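Membrane attack complex assembly inhibitor BGA71 (Borreliella bavariensis, PDB 6FMH) inhibits assembly of the complement membrane attack complex, probably helping this Lyme disease spirochaete, on whose outer surface it is found, to evade killing by host serum. Local coordinates at residues Lys154-Thr158 against Tyr179-Tyr184. Sequence-based numbering, arbitrary orientation.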
# COMPACT_ATOMS: atom_id res chain seq x y z
N LYS A 154 -8.20 -2.81 25.04
CA LYS A 154 -7.33 -3.52 25.93
C LYS A 154 -6.05 -2.79 26.23
O LYS A 154 -5.62 -2.76 27.37
CB LYS A 154 -6.97 -4.88 25.37
CG LYS A 154 -6.55 -5.87 26.45
CD LYS A 154 -7.76 -6.57 27.04
CE LYS A 154 -7.44 -7.33 28.31
NZ LYS A 154 -8.09 -6.78 29.54
N LEU A 155 -5.44 -2.19 25.21
CA LEU A 155 -4.17 -1.47 25.39
C LEU A 155 -4.29 -0.21 26.30
O LEU A 155 -3.37 0.11 27.07
CB LEU A 155 -3.58 -1.10 24.06
CG LEU A 155 -2.18 -0.44 24.03
CD1 LEU A 155 -1.15 -1.22 24.82
CD2 LEU A 155 -1.71 -0.26 22.61
N ASN A 156 -5.44 0.44 26.28
CA ASN A 156 -5.64 1.60 27.17
C ASN A 156 -5.84 1.19 28.61
O ASN A 156 -5.34 1.85 29.55
CB ASN A 156 -6.75 2.45 26.65
CG ASN A 156 -6.27 3.30 25.52
OD1 ASN A 156 -5.54 4.25 25.73
ND2 ASN A 156 -6.64 2.93 24.28
N GLU A 157 -6.53 0.05 28.77
CA GLU A 157 -6.73 -0.55 30.07
C GLU A 157 -5.37 -0.98 30.69
O GLU A 157 -5.14 -0.87 31.89
CB GLU A 157 -7.69 -1.74 30.02
CG GLU A 157 -7.43 -2.54 31.27
CD GLU A 157 -8.03 -3.88 31.29
OE1 GLU A 157 -8.20 -4.47 30.23
OE2 GLU A 157 -8.32 -4.36 32.37
N THR A 158 -4.47 -1.43 29.85
CA THR A 158 -3.16 -1.80 30.28
C THR A 158 -2.28 -0.59 30.71
O THR A 158 -1.66 -0.63 31.77
CB THR A 158 -2.51 -2.58 29.17
OG1 THR A 158 -3.13 -3.86 29.10
CG2 THR A 158 -1.00 -2.78 29.40
N TYR A 179 0.94 -10.52 33.29
CA TYR A 179 -0.15 -9.72 32.82
C TYR A 179 -0.16 -9.65 31.28
O TYR A 179 -1.21 -9.79 30.65
CB TYR A 179 -0.05 -8.34 33.44
CG TYR A 179 -1.14 -7.38 33.03
CD1 TYR A 179 -1.11 -6.73 31.83
CD2 TYR A 179 -2.16 -7.06 33.91
CE1 TYR A 179 -2.10 -5.85 31.48
CE2 TYR A 179 -3.15 -6.15 33.59
CZ TYR A 179 -3.13 -5.56 32.37
OH TYR A 179 -4.15 -4.71 32.02
N MET A 180 0.99 -9.32 30.69
CA MET A 180 1.07 -9.18 29.26
C MET A 180 0.75 -10.51 28.61
O MET A 180 0.03 -10.55 27.61
CB MET A 180 2.45 -8.71 28.86
CG MET A 180 2.78 -7.28 29.25
SD MET A 180 1.68 -5.98 28.74
CE MET A 180 1.89 -5.93 27.06
N LYS A 181 1.23 -11.61 29.21
CA LYS A 181 0.91 -12.94 28.70
C LYS A 181 -0.62 -13.23 28.71
O LYS A 181 -1.16 -13.76 27.74
CB LYS A 181 1.64 -14.01 29.52
CG LYS A 181 3.01 -14.34 28.97
CD LYS A 181 3.74 -15.40 29.77
CE LYS A 181 4.38 -14.81 31.02
NZ LYS A 181 5.31 -15.76 31.71
N GLU A 182 -1.29 -12.93 29.83
CA GLU A 182 -2.70 -13.28 30.04
C GLU A 182 -3.70 -12.34 29.27
O GLU A 182 -4.86 -12.70 29.03
CB GLU A 182 -3.03 -13.47 31.55
CG GLU A 182 -2.13 -14.54 32.26
CD GLU A 182 -2.10 -15.94 31.57
OE1 GLU A 182 -3.19 -16.52 31.37
OE2 GLU A 182 -1.00 -16.49 31.22
N ASN A 183 -3.24 -11.15 28.86
CA ASN A 183 -4.12 -10.20 28.20
C ASN A 183 -3.83 -10.06 26.73
O ASN A 183 -4.51 -9.35 26.02
CB ASN A 183 -4.01 -8.87 28.91
CG ASN A 183 -4.53 -8.96 30.30
OD1 ASN A 183 -5.77 -8.99 30.54
ND2 ASN A 183 -3.62 -8.90 31.27
N TYR A 184 -2.76 -10.69 26.28
CA TYR A 184 -2.43 -10.67 24.88
C TYR A 184 -2.06 -12.04 24.38
O TYR A 184 -1.05 -12.21 23.74
CB TYR A 184 -1.32 -9.61 24.66
CG TYR A 184 -1.80 -8.21 25.09
CD1 TYR A 184 -2.58 -7.45 24.25
CD2 TYR A 184 -1.49 -7.71 26.31
CE1 TYR A 184 -3.01 -6.20 24.62
CE2 TYR A 184 -1.93 -6.47 26.72
CZ TYR A 184 -2.69 -5.71 25.87
OH TYR A 184 -3.10 -4.43 26.27
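Thr158 reaches from helix 127-163 toward the hydroxyls of Tyr179 on helix 173-183 and Tyr184 five residues on, joining two antiparallel helices of the all-helical Bbcrasp-1 domain. The local axes run 11.9 Å apart at 159°, a wide spacing bridged mainly by the two tyrosines.

The polar centre of the contact is a hydroxyl cluster. Thr158 OG1 forms a hydrogen bond with Tyr184 OH at 2.9 Å, in which either oxygen could be the donor. Thr158 OG1 is also near enough to Tyr179 OH, at 3.2 Å, for a hydrogen bond, but its single proton could go to another acceptor instead, and this second bond remains uncertain. The threonine oxygen approaches the Tyr179 ring at its edge, in the ring plane. Tyr179 OH is also hydrogen-bonded to Asp161, one turn further along helix 127-163, which gives this buried hydroxyl a partner beyond the threonine.

Nonpolar contacts flank the cluster. With CG2 anti to the backbone N (chi1 of OG1 -72°), the Thr158 methyl packs 3.9 Å from Tyr179 CE1 and also meets Met180 SD. Lys154 CG lies against the phenol end of Tyr184, whose ring meets Phe99 of helix 90-123 edge-to-face.

A second group of polar side chains lies beside the cluster. Lys154 bends at chi2 (86°), bringing CE beside Asn183 OD1, and again at chi4, turning NZ back beside Glu157 OE1, modelled too close for the exact geometry to be trusted. The Asn183 amide donates to the carbonyl of Tyr179, ND2 to O at 2.6 Å, while the same ND2 sits 3.2 Å above the centre of the Tyr179 ring.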